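Family 88 glycosyl hydrolase (Bacteroides thetaiotaomicron, PDB 5NOA) probably acts as a polysaccharide lyase that helps a gut bacterium remove rhamnose caps from complex arabinogalactan proteins. Local coordinates at residues 52-56 with 104-108; 67-71 with 369-373; 112-118 with 143-147; 320-324 with 364-368. One frame throughout, in Å; residues are numbered along the deposited sequence.

Contact 1: residues 52-56 with 104-108; sequences GRSFW and SYGES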
loop_
_atom_site.group_PDB
_atom_site.type_symbol
_atom_site.label_atom_id
_atom_site.label_comp_id
_atom_site.label_asym_id
_atom_site.label_seq_id
_atom_site.Cartn_x
_atom_site.Cartn_y
_atom_site.Cartn_z
ATOM N N GLY A 52 -13.689 10.056 9.241
ATOM C CA GLY A 52 -12.844 11.224 9.109
ATOM C C GLY A 52 -12.498 11.511 7.678
ATOM O O GLY A 52 -13.127 11.017 6.761
ATOM N N ARG A 53 -11.456 12.313 7.506
ATOM C CA ARG A 53 -11.150 12.885 6.214
ATOM C C ARG A 53 -10.623 11.843 5.223
ATOM O O ARG A 53 -10.292 10.691 5.574
ATOM C CB ARG A 53 -10.202 14.071 6.371
ATOM C CG ARG A 53 -8.842 13.721 6.932
ATOM C CD ARG A 53 -7.972 14.966 7.030
ATOM N NE ARG A 53 -6.701 14.619 7.616
ATOM C CZ ARG A 53 -5.765 15.508 7.935
ATOM N NH1 ARG A 53 -5.953 16.803 7.704
ATOM N NH2 ARG A 53 -4.672 15.072 8.491
ATOM N N SER A 54 -10.484 12.337 3.996
ATOM C CA SER A 54 -10.123 11.496 2.845
ATOM C C SER A 54 -8.623 11.254 2.698
ATOM O O SER A 54 -8.226 10.510 1.807
ATOM C CB SER A 54 -10.646 12.177 1.556
ATOM O OG SER A 54 -9.801 13.300 1.237
ATOM N N PHE A 55 -7.810 11.861 3.554
ATOM C CA PHE A 55 -6.350 11.825 3.492
ATOM C C PHE A 55 -5.802 10.404 3.635
ATOM O O PHE A 55 -6.515 9.469 4.060
ATOM C CB PHE A 55 -5.815 12.758 4.594
ATOM C CG PHE A 55 -4.385 13.227 4.462
ATOM C CD1 PHE A 55 -3.912 13.852 3.319
ATOM C CD2 PHE A 55 -3.540 13.160 5.567
ATOM C CE1 PHE A 55 -2.614 14.350 3.258
ATOM C CE2 PHE A 55 -2.255 13.638 5.507
ATOM C CZ PHE A 55 -1.793 14.221 4.350
ATOM N N TRP A 56 -4.522 10.252 3.306
ATOM C CA TRP A 56 -3.944 8.936 3.008
ATOM C C TRP A 56 -4.099 7.904 4.089
ATOM O O TRP A 56 -4.207 6.729 3.770
ATOM C CB TRP A 56 -2.468 9.050 2.640
ATOM C CG TRP A 56 -1.586 9.371 3.801
ATOM C CD1 TRP A 56 -1.268 10.614 4.268
ATOM C CD2 TRP A 56 -0.932 8.431 4.672
ATOM N NE1 TRP A 56 -0.463 10.507 5.379
ATOM C CE2 TRP A 56 -0.240 9.173 5.631
ATOM C CE3 TRP A 56 -0.884 7.024 4.726
ATOM C CZ2 TRP A 56 0.491 8.573 6.647
ATOM C CZ3 TRP A 56 -0.156 6.433 5.750
ATOM C CH2 TRP A 56 0.506 7.216 6.704
ATOM N N SER A 104 3.432 19.196 -3.270
ATOM C CA SER A 104 4.313 18.914 -2.138
ATOM C C SER A 104 3.468 18.489 -0.941
ATOM O O SER A 104 2.270 18.283 -1.084
ATOM C CB SER A 104 5.141 20.148 -1.859
ATOM O OG SER A 104 4.306 21.256 -1.653
ATOM N N TYR A 105 4.076 18.284 0.243
ATOM C CA TYR A 105 3.286 17.802 1.371
ATOM C C TYR A 105 2.362 18.895 1.902
ATOM O O TYR A 105 2.794 19.995 2.257
ATOM C CB TYR A 105 4.189 17.341 2.530
ATOM C CG TYR A 105 3.377 16.723 3.663
ATOM C CD1 TYR A 105 2.811 17.483 4.653
ATOM C CD2 TYR A 105 3.109 15.371 3.672
ATOM C CE1 TYR A 105 2.024 16.898 5.630
ATOM C CE2 TYR A 105 2.341 14.777 4.651
ATOM C CZ TYR A 105 1.782 15.551 5.608
ATOM O OH TYR A 105 0.980 14.973 6.585
ATOM N N GLY A 106 1.085 18.554 2.061
ATOM C CA GLY A 106 0.153 19.374 2.733
ATOM C C GLY A 106 -1.098 18.604 3.016
ATOM O O GLY A 106 -1.416 17.624 2.331
ATOM N N GLU A 107 -1.808 19.073 4.040
ATOM C CA GLU A 107 -3.062 18.464 4.492
ATOM C C GLU A 107 -4.274 19.342 4.224
ATOM O O GLU A 107 -5.400 18.947 4.501
ATOM C CB GLU A 107 -2.973 18.142 5.995
ATOM C CG GLU A 107 -1.697 17.360 6.309
ATOM C CD GLU A 107 -1.523 16.978 7.779
ATOM O OE1 GLU A 107 -2.464 17.207 8.573
ATOM O OE2 GLU A 107 -0.441 16.430 8.110
ATOM N N SER A 108 -4.047 20.538 3.688
ATOM C CA SER A 108 -5.100 21.473 3.467
ATOM C C SER A 108 -5.725 21.262 2.090
ATOM O O SER A 108 -5.220 20.470 1.279
ATOM C CB SER A 108 -4.577 22.884 3.671
ATOM O OG SER A 108 -3.623 23.188 2.731
HETATM O O HOH W 1 0.669 12.347 7.339
#
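E107 and R53 join two loops, and the glutamate, followed outward from its backbone, meets R53, F55 and Y105 in turn along its length. Its CB lies 3.7 Å from R53 NH1. The next carbon, CG, makes an apolar contact with F55 CZ at 3.7 Å. CD lies 3.7 Å from R53 NH2, and beyond it the two oxygens part company. OE1 takes a salt-bridged hydrogen bond from R53 NH2 (3.1 Å, N-H...O 160°); the donor stands above the carboxylate plane, while OE1 lies at the edge of the guanidinium. OE2 accepts a short bond of 2.5 Å from Y105 OH, which itself accepts a hydrogen bond from a water; that water accepts one from W56 NE1. F55 CG stands anti to the backbone N (chi1 -161°), which sends the ring between the loops, with Y105 OH at its edge, 3.6 Å from CZ, and Y105 CZ 4.0 Å from the same atom. With an alanine here, E107 CG and the Y105 ring would probably lose their apolar partner, and the carboxylate its firm placing for R53. F55 occupies the N-cap position of helix 56-72, and its ring also meets Y117, in the loop before helix 120-130.

Contact 2: residues 67-71 with 369-373; sequences EAYFL and CERVR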
loop_
_atom_site.group_PDB
_atom_site.type_symbol
_atom_site.label_atom_id
_atom_site.label_comp_id
_atom_site.label_asym_id
_atom_site.label_seq_id
_atom_site.Cartn_x
_atom_site.Cartn_y
_atom_site.Cartn_z
ATOM N N GLU A 67 -10.633 -4.645 0.240
ATOM C CA GLU A 67 -10.127 -5.989 0.016
ATOM C C GLU A 67 -10.917 -7.027 0.818
ATOM O O GLU A 67 -11.260 -8.098 0.294
ATOM C CB GLU A 67 -8.644 -6.051 0.369
ATOM C CG GLU A 67 -7.917 -7.252 -0.173
ATOM C CD GLU A 67 -7.547 -7.145 -1.631
ATOM O OE1 GLU A 67 -7.178 -8.181 -2.188
ATOM O OE2 GLU A 67 -7.580 -6.037 -2.209
ATOM N N ALA A 68 -11.137 -6.727 2.097
ATOM C CA ALA A 68 -11.900 -7.646 2.947
ATOM C C ALA A 68 -13.339 -7.843 2.431
ATOM O O ALA A 68 -13.856 -8.945 2.498
ATOM C CB ALA A 68 -11.898 -7.136 4.384
ATOM N N TYR A 69 -13.952 -6.786 1.902
ATOM C CA TYR A 69 -15.277 -6.901 1.313
ATOM C C TYR A 69 -15.236 -7.775 0.078
ATOM O O TYR A 69 -16.089 -8.641 -0.113
ATOM C CB TYR A 69 -15.869 -5.520 0.984
ATOM C CG TYR A 69 -17.224 -5.664 0.368
ATOM C CD1 TYR A 69 -18.272 -6.173 1.117
ATOM C CD2 TYR A 69 -17.435 -5.423 -0.982
ATOM C CE1 TYR A 69 -19.508 -6.359 0.556
ATOM C CE2 TYR A 69 -18.700 -5.619 -1.559
ATOM C CZ TYR A 69 -19.715 -6.096 -0.775
ATOM O OH TYR A 69 -20.949 -6.292 -1.341
ATOM N N PHE A 70 -14.255 -7.557 -0.795
ATOM C CA PHE A 70 -14.140 -8.400 -1.994
ATOM C C PHE A 70 -13.967 -9.875 -1.624
ATOM O O PHE A 70 -14.478 -10.765 -2.317
ATOM C CB PHE A 70 -12.956 -7.984 -2.858
ATOM C CG PHE A 70 -13.043 -6.608 -3.407
ATOM C CD1 PHE A 70 -14.243 -5.942 -3.567
ATOM C CD2 PHE A 70 -11.873 -5.950 -3.755
ATOM C CE1 PHE A 70 -14.285 -4.664 -4.085
ATOM C CE2 PHE A 70 -11.915 -4.677 -4.281
ATOM C CZ PHE A 70 -13.124 -4.036 -4.449
ATOM N N LEU A 71 -13.217 -10.159 -0.563
ATOM C CA LEU A 71 -12.988 -11.542 -0.137
ATOM C C LEU A 71 -14.211 -12.171 0.503
ATOM O O LEU A 71 -14.527 -13.317 0.195
ATOM C CB LEU A 71 -11.822 -11.608 0.849
ATOM C CG LEU A 71 -11.385 -13.004 1.247
ATOM C CD1 LEU A 71 -10.485 -13.579 0.172
ATOM C CD2 LEU A 71 -10.629 -12.976 2.576
ATOM N N CYS A 369 -6.017 -11.221 3.522
ATOM C CA CYS A 369 -6.899 -11.604 2.441
ATOM C C CYS A 369 -6.134 -12.430 1.411
ATOM O O CYS A 369 -6.670 -13.414 0.867
ATOM C CB CYS A 369 -7.535 -10.390 1.805
ATOM S SG CYS A 369 -8.800 -9.565 2.819
ATOM N N GLU A 370 -4.939 -11.985 1.068
ATOM C CA GLU A 370 -4.157 -12.709 0.075
ATOM C C GLU A 370 -3.744 -14.088 0.584
ATOM O O GLU A 370 -3.667 -15.031 -0.210
ATOM C CB GLU A 370 -2.962 -11.891 -0.400
ATOM C CG GLU A 370 -2.406 -12.374 -1.718
ATOM C CD GLU A 370 -3.388 -12.288 -2.882
ATOM O OE1 GLU A 370 -4.313 -11.422 -2.904
ATOM O OE2 GLU A 370 -3.256 -13.104 -3.796
ATOM N N ARG A 371 -3.532 -14.207 1.886
ATOM C CA ARG A 371 -3.266 -15.519 2.454
ATOM C C ARG A 371 -4.435 -16.465 2.301
ATOM O O ARG A 371 -4.240 -17.636 1.994
ATOM C CB ARG A 371 -2.899 -15.407 3.929
ATOM C CG ARG A 371 -2.570 -16.771 4.498
ATOM C CD ARG A 371 -1.788 -16.713 5.742
ATOM N NE ARG A 371 -1.327 -18.029 6.157
ATOM C CZ ARG A 371 -0.264 -18.665 5.668
ATOM N NH1 ARG A 371 0.512 -18.154 4.751
ATOM N NH2 ARG A 371 0.033 -19.859 6.149
ATOM N N VAL A 372 -5.657 -15.980 2.531
ATOM C CA VAL A 372 -6.833 -16.826 2.309
ATOM C C VAL A 372 -6.854 -17.354 0.888
ATOM O O VAL A 372 -7.112 -18.546 0.664
ATOM C CB VAL A 372 -8.129 -16.067 2.642
ATOM C CG1 VAL A 372 -9.361 -16.852 2.195
ATOM C CG2 VAL A 372 -8.208 -15.767 4.105
ATOM N N ARG A 373 -6.581 -16.477 -0.071
ATOM C CA ARG A 373 -6.544 -16.897 -1.473
ATOM C C ARG A 373 -5.509 -17.996 -1.740
ATOM O O ARG A 373 -5.774 -18.987 -2.433
ATOM C CB ARG A 373 -6.371 -15.706 -2.409
ATOM C CG ARG A 373 -7.511 -14.684 -2.269
ATOM C CD ARG A 373 -7.363 -13.531 -3.226
ATOM N NE ARG A 373 -8.377 -12.476 -2.992
ATOM C CZ ARG A 373 -8.158 -11.318 -2.380
ATOM N NH1 ARG A 373 -6.957 -10.938 -1.881
ATOM N NH2 ARG A 373 -9.189 -10.476 -2.277
#
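The guanidinium of R373 has L71 CD1 over one face, 3.7 Å above the plane and displaced toward the rim, and E67 OE1 at its edge. That single oxygen is shared by two nitrogens, NH1 at 2.8 Å and NH2 at 3.1 Å, in two hydrogen bonds that are both weak in angle although the ion pair itself is close. Carboxylate and guanidinium planes stand almost perpendicular, 86° apart. R373 NH1 makes a second salt bridge, 2.9 Å to E370 OE1 one turn back on its own helix, which leaves one cation between two acids; E370 OE2 bonds to N304. A bend at chi2 (79°) turns the E67 carboxylate toward the arginine, while its CG packs 3.7 Å from C369 CB. An alanine in place of R373 would leave the OE1 atoms of E67 and E370, 4.4 Å apart, without the charge between them, and is likely to set the two carboxylates against each other. Beside this network lies an apolar strip: L71 CD2 touches C369 SG and V372 CB, and C369 SG comes 3.6 Å from A68 CA. I37 of helix 29-47 packs on both L71 and C369. The two short segments run in roughly the same direction, 27° apart with axes 10.5 Å from each other, although nearly 300 residues lie between them. Such pairing of an early helix with the last one is consistent with closure of the ring in the (alpha/alpha)6 barrel of the six-hairpin glycosidases.

Contact 3: residues 112-118 with 143-147; sequences VLFGDYQ and VMEYQ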
loop_
_atom_site.group_PDB
_atom_site.type_symbol
_atom_site.label_atom_id
_atom_site.label_comp_id
_atom_site.label_asym_id
_atom_site.label_seq_id
_atom_site.Cartn_x
_atom_site.Cartn_y
_atom_site.Cartn_z
ATOM N N VAL A 112 -4.521 19.198 -3.842
ATOM C CA VAL A 112 -5.316 18.329 -4.686
ATOM C C VAL A 112 -4.471 17.398 -5.538
ATOM O O VAL A 112 -4.890 16.281 -5.847
ATOM C CB VAL A 112 -6.233 19.220 -5.574
ATOM C CG1 VAL A 112 -7.023 18.410 -6.604
ATOM C CG2 VAL A 112 -7.166 20.054 -4.732
ATOM N N LEU A 113 -3.281 17.855 -5.895
ATOM C CA LEU A 113 -2.360 17.090 -6.741
ATOM C C LEU A 113 -1.347 16.256 -5.972
ATOM O O LEU A 113 -0.493 15.604 -6.573
ATOM C CB LEU A 113 -1.659 18.021 -7.729
ATOM C CG LEU A 113 -2.590 18.741 -8.709
ATOM C CD1 LEU A 113 -1.777 19.743 -9.520
ATOM C CD2 LEU A 113 -3.342 17.726 -9.550
ATOM N N PHE A 114 -1.426 16.318 -4.646
ATOM C CA PHE A 114 -0.582 15.517 -3.784
ATOM C C PHE A 114 -1.193 14.135 -3.660
ATOM O O PHE A 114 -2.348 13.997 -3.254
ATOM C CB PHE A 114 -0.508 16.201 -2.419
ATOM C CG PHE A 114 0.374 15.512 -1.408
ATOM C CD1 PHE A 114 1.570 14.860 -1.760
ATOM C CD2 PHE A 114 0.022 15.551 -0.071
ATOM C CE1 PHE A 114 2.358 14.269 -0.802
ATOM C CE2 PHE A 114 0.806 14.942 0.878
ATOM C CZ PHE A 114 1.957 14.289 0.504
ATOM N N GLY A 115 -0.427 13.091 -3.994
ATOM C CA GLY A 115 -0.941 11.749 -3.998
ATOM C C GLY A 115 -1.536 11.275 -2.709
ATOM O O GLY A 115 -2.437 10.404 -2.739
ATOM N N ASP A 116 -1.103 11.819 -1.569
ATOM C CA ASP A 116 -1.774 11.470 -0.319
ATOM C C ASP A 116 -3.259 11.858 -0.273
ATOM O O ASP A 116 -4.010 11.291 0.524
ATOM C CB ASP A 116 -1.033 12.074 0.873
ATOM C CG ASP A 116 0.219 11.304 1.281
ATOM O OD1 ASP A 116 0.472 10.225 0.735
ATOM O OD2 ASP A 116 0.890 11.802 2.217
ATOM N N TYR A 117 -3.673 12.791 -1.137
ATOM C CA TYR A 117 -5.064 13.179 -1.306
ATOM C C TYR A 117 -5.713 12.557 -2.515
ATOM O O TYR A 117 -6.832 12.965 -2.909
ATOM C CB TYR A 117 -5.237 14.706 -1.270
ATOM C CG TYR A 117 -5.639 15.252 0.064
ATOM C CD1 TYR A 117 -6.761 14.765 0.729
ATOM C CD2 TYR A 117 -4.914 16.292 0.617
ATOM C CE1 TYR A 117 -7.152 15.318 1.947
ATOM C CE2 TYR A 117 -5.299 16.844 1.821
ATOM C CZ TYR A 117 -6.418 16.356 2.473
ATOM O OH TYR A 117 -6.764 16.882 3.693
ATOM N N GLN A 118 -5.065 11.554 -3.102
ATOM C CA GLN A 118 -5.600 10.852 -4.253
ATOM C C GLN A 118 -5.842 9.370 -4.028
ATOM O O GLN A 118 -6.570 8.748 -4.786
ATOM C CB GLN A 118 -4.668 11.071 -5.440
ATOM C CG GLN A 118 -4.500 12.537 -5.822
ATOM C CD GLN A 118 -3.499 12.748 -6.915
ATOM O OE1 GLN A 118 -2.621 11.917 -7.129
ATOM N NE2 GLN A 118 -3.585 13.898 -7.607
ATOM N N VAL A 143 -9.513 15.620 -11.350
ATOM C CA VAL A 143 -8.193 15.849 -10.811
ATOM C C VAL A 143 -7.142 15.140 -11.621
ATOM O O VAL A 143 -6.134 15.765 -12.020
ATOM C CB VAL A 143 -8.150 15.404 -9.331
ATOM C CG1 VAL A 143 -6.732 15.375 -8.813
ATOM C CG2 VAL A 143 -9.021 16.323 -8.479
ATOM N N MET A 144 -7.328 13.843 -11.878
ATOM C CA MET A 144 -6.251 13.130 -12.567
ATOM C C MET A 144 -6.085 13.568 -14.019
ATOM O O MET A 144 -4.974 13.649 -14.520
ATOM C CB MET A 144 -6.451 11.609 -12.492
ATOM C CG MET A 144 -6.505 11.017 -11.086
ATOM S SD MET A 144 -5.290 11.660 -9.893
ATOM C CE MET A 144 -3.740 11.180 -10.649
ATOM N N GLU A 145 -7.196 13.877 -14.680
ATOM C CA GLU A 145 -7.138 14.352 -16.055
ATOM C C GLU A 145 -6.496 15.742 -16.146
ATOM O O GLU A 145 -5.729 15.991 -17.074
ATOM C CB GLU A 145 -8.487 14.207 -16.740
ATOM C CG GLU A 145 -8.834 12.715 -16.869
ATOM C CD GLU A 145 -10.289 12.340 -17.116
ATOM O OE1 GLU A 145 -11.100 13.222 -17.508
ATOM O OE2 GLU A 145 -10.636 11.130 -16.917
ATOM N N TYR A 146 -6.749 16.632 -15.176
ATOM C CA TYR A 146 -6.004 17.877 -15.137
ATOM C C TYR A 146 -4.514 17.598 -14.908
ATOM O O TYR A 146 -3.641 18.105 -15.614
ATOM C CB TYR A 146 -6.524 18.816 -14.044
ATOM C CG TYR A 146 -5.635 20.035 -13.933
ATOM C CD1 TYR A 146 -5.680 21.039 -14.907
ATOM C CD2 TYR A 146 -4.712 20.165 -12.902
ATOM C CE1 TYR A 146 -4.812 22.115 -14.842
ATOM C CE2 TYR A 146 -3.875 21.254 -12.822
ATOM C CZ TYR A 146 -3.915 22.227 -13.787
ATOM O OH TYR A 146 -3.074 23.312 -13.717
ATOM N N GLN A 147 -4.195 16.771 -13.923
ATOM C CA GLN A 147 -2.802 16.441 -13.657
ATOM C C GLN A 147 -2.096 15.933 -14.905
ATOM O O GLN A 147 -0.994 16.367 -15.234
ATOM C CB GLN A 147 -2.712 15.428 -12.539
ATOM C CG GLN A 147 -1.314 15.081 -12.098
ATOM C CD GLN A 147 -1.321 14.255 -10.843
ATOM O OE1 GLN A 147 -2.104 14.509 -9.934
ATOM N NE2 GLN A 147 -0.414 13.293 -10.778
HETATM O O HOH W 2 -0.136 12.083 -8.111
#
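Q118 and Q147 are joined amide to amide, fastening a loop with a brief 3-10 turn to helix 135-149 in a mainly helical fold, consistent with the (alpha/alpha)6 barrel of the six-hairpin glycosidase clan. Polar contacts come first. Q118 NE2 donates to Q147 OE1 over 2.8 Å, nearly straight at 164°, with the donor in the carbonyl plane and the two amides almost coplanar, 18° apart. The same nitrogen also donates within its own segment, 3.2 Å to V112 O, where it sits on a lone pair of the carbonyl. A water completes the circuit: it donates to Q118 OE1 and accepts from Q147 NE2. Nitrogen and oxygen of both amides are thus engaged, which fixes each amide's flip in a buried setting. Q147 reaches this place by an extended chain, its CG anti to the backbone N (chi1 -176°).

Apolar contacts flank the amides. V112 CG1 and V143 CG2 are pressed together at 3.4 Å, a tight approach for two methyls. L113 divides its branches: CD1 comes to the edge of the Y146 ring, 4.2 Å from CE2, whereas CD2 lies 3.8 Å from Q147 CB as the leucine and glutamine chains run antiparallel alongside one another. W101 meets Y146 at about a right angle.

The third kind is sulfur packing. The M144 chain is bent at chi2 and chi3 and curls back over Q118, where SD rests 3.6 Å from both CD and NE2 of the amide.

Contact 4: residues 320-324 with 364-368; sequences AWKYL and FLLAA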
loop_
_atom_site.group_PDB
_atom_site.type_symbol
_atom_site.label_atom_id
_atom_site.label_comp_id
_atom_site.label_asym_id
_atom_site.label_seq_id
_atom_site.Cartn_x
_atom_site.Cartn_y
_atom_site.Cartn_z
ATOM N N ALA A 320 6.783 -14.567 7.560
ATOM C CA ALA A 320 6.138 -13.268 7.770
ATOM C C ALA A 320 4.748 -13.396 8.372
ATOM O O ALA A 320 4.398 -12.670 9.306
ATOM C CB ALA A 320 6.117 -12.484 6.486
ATOM N N TRP A 321 3.970 -14.329 7.832
ATOM C CA TRP A 321 2.623 -14.542 8.377
ATOM C C TRP A 321 2.677 -15.058 9.797
ATOM O O TRP A 321 1.838 -14.724 10.622
ATOM C CB TRP A 321 1.780 -15.467 7.485
ATOM C CG TRP A 321 0.430 -15.650 8.083
ATOM C CD1 TRP A 321 -0.007 -16.734 8.762
ATOM C CD2 TRP A 321 -0.596 -14.666 8.171
ATOM N NE1 TRP A 321 -1.278 -16.501 9.252
ATOM C CE2 TRP A 321 -1.653 -15.235 8.903
ATOM C CE3 TRP A 321 -0.730 -13.345 7.687
ATOM C CZ2 TRP A 321 -2.813 -14.527 9.181
ATOM C CZ3 TRP A 321 -1.882 -12.656 7.967
ATOM C CH2 TRP A 321 -2.910 -13.258 8.699
ATOM N N LYS A 322 3.669 -15.895 10.096
ATOM C CA LYS A 322 3.865 -16.322 11.441
ATOM C C LYS A 322 4.050 -15.121 12.411
ATOM O O LYS A 322 3.409 -15.035 13.453
ATOM C CB LYS A 322 5.017 -17.291 11.469
ATOM C CG LYS A 322 5.422 -17.680 12.847
ATOM C CD LYS A 322 6.460 -18.786 12.779
ATOM C CE LYS A 322 7.068 -19.063 14.132
ATOM N NZ LYS A 322 6.096 -19.811 14.936
ATOM N N TYR A 323 4.898 -14.178 12.032
ATOM C CA TYR A 323 5.047 -12.965 12.809
ATOM C C TYR A 323 3.720 -12.212 12.915
ATOM O O TYR A 323 3.330 -11.769 14.005
ATOM C CB TYR A 323 6.144 -12.070 12.186
ATOM C CG TYR A 323 6.020 -10.647 12.694
ATOM C CD1 TYR A 323 6.444 -10.287 13.968
ATOM C CD2 TYR A 323 5.372 -9.685 11.942
ATOM C CE1 TYR A 323 6.247 -9.021 14.463
ATOM C CE2 TYR A 323 5.193 -8.403 12.422
ATOM C CZ TYR A 323 5.615 -8.077 13.699
ATOM O OH TYR A 323 5.425 -6.823 14.254
ATOM N N LEU A 324 3.050 -12.005 11.783
ATOM C CA LEU A 324 1.823 -11.189 11.823
ATOM C C LEU A 324 0.767 -11.794 12.710
ATOM O O LEU A 324 0.098 -11.089 13.420
ATOM C CB LEU A 324 1.288 -10.981 10.413
ATOM C CG LEU A 324 2.152 -10.113 9.499
ATOM C CD1 LEU A 324 1.666 -10.210 8.060
ATOM C CD2 LEU A 324 2.167 -8.672 9.970
ATOM N N PHE A 364 -2.436 -5.028 7.128
ATOM C CA PHE A 364 -2.678 -6.348 7.686
ATOM C C PHE A 364 -3.813 -7.046 6.930
ATOM O O PHE A 364 -3.733 -8.236 6.603
ATOM C CB PHE A 364 -2.970 -6.238 9.185
ATOM C CG PHE A 364 -3.079 -7.564 9.866
ATOM C CD1 PHE A 364 -4.254 -8.314 9.783
ATOM C CD2 PHE A 364 -2.005 -8.064 10.579
ATOM C CE1 PHE A 364 -4.310 -9.551 10.386
ATOM C CE2 PHE A 364 -2.077 -9.282 11.200
ATOM C CZ PHE A 364 -3.230 -10.013 11.085
ATOM N N LEU A 365 -4.906 -6.322 6.685
ATOM C CA LEU A 365 -6.024 -6.889 5.954
ATOM C C LEU A 365 -5.631 -7.331 4.564
ATOM O O LEU A 365 -6.036 -8.406 4.112
ATOM C CB LEU A 365 -7.177 -5.903 5.879
ATOM C CG LEU A 365 -7.890 -5.638 7.213
ATOM C CD1 LEU A 365 -8.857 -4.482 7.054
ATOM C CD2 LEU A 365 -8.633 -6.848 7.719
ATOM N N LEU A 366 -4.797 -6.537 3.875
ATOM C CA LEU A 366 -4.307 -6.978 2.553
ATOM C C LEU A 366 -3.568 -8.312 2.646
ATOM O O LEU A 366 -3.815 -9.257 1.895
ATOM C CB LEU A 366 -3.384 -5.937 1.937
ATOM C CG LEU A 366 -3.991 -4.615 1.547
ATOM C CD1 LEU A 366 -2.881 -3.730 0.997
ATOM C CD2 LEU A 366 -5.076 -4.775 0.510
ATOM N N ALA A 367 -2.636 -8.385 3.581
ATOM C CA ALA A 367 -1.848 -9.610 3.778
ATOM C C ALA A 367 -2.738 -10.794 4.095
ATOM O O ALA A 367 -2.562 -11.878 3.534
ATOM C CB ALA A 367 -0.854 -9.388 4.866
ATOM N N ALA A 368 -3.684 -10.600 5.004
ATOM C CA ALA A 368 -4.565 -11.699 5.414
ATOM C C ALA A 368 -5.460 -12.165 4.281
ATOM O O ALA A 368 -5.657 -13.374 4.087
ATOM C CB ALA A 368 -5.382 -11.284 6.615
#
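W321 and F364 lean on each other obliquely: the six-membered ring of the indole and the phenyl ring have planes at 45° and centroids 5.7 Å apart. The touching atoms are W321 CH2 and F364 CZ, so the far corner of the indole meets the end of the phenylalanine. Both aromatic chains have CG anti to the backbone N (chi1 180° for W321), which carries each ring outward into the space between the helices. The indole then continues onto the small residue one turn further along, its CH2 lying 3.8 Å from A368 CB and CZ3 equally close to A368 CA. Little bulk at that position lets the broad ring come close to the helix backbone.

L324 meets the next atom of the same phenylalanine ring. Its carbonyl O stands at the ring edge, in the ring plane, 3.6 Å from F364 CE2, and its CB lies 3.9 Å from the same carbon. One of its methyls, CD1, reaches A367 CB at 4.2 Å. No hydrogen bond crosses this interface; large side chains meet alanines and one another, and all five touching residues are buried. I36 and V40 of helix 29-47 also pack on F364.

The segment axes pass at 11.5 Å with a crossing angle of -130°, a wide separation filled by rings. Apolar packing of steeply inclined, oppositely directed helices is in keeping with the helical barrel of family 88 enzymes, where neighbouring helices 310-328 and 358-377 follow one another in the chain.

The four contacts fall into two pairs. Contacts 1 and 3 have centres 11 Å apart and touch, E107 O lying 2.6 Å from Y117 OH in a probable hydrogen bond; both draw on the loop region between helices 75-87 and 120-130. Contacts 2 and 4 are 12 Å apart, share helix 358-377, and meet where R371 packs on W321. Between the pairs the centres lie 27 to 30 Å apart without touching. Along the chain, contact 1 closes before contact 3 opens and crosses contact 2, whose long loop encloses contacts 3 and 4. One pair therefore joins loops to each other and to helix 135-149, while the other joins helices, holding early and late chain together.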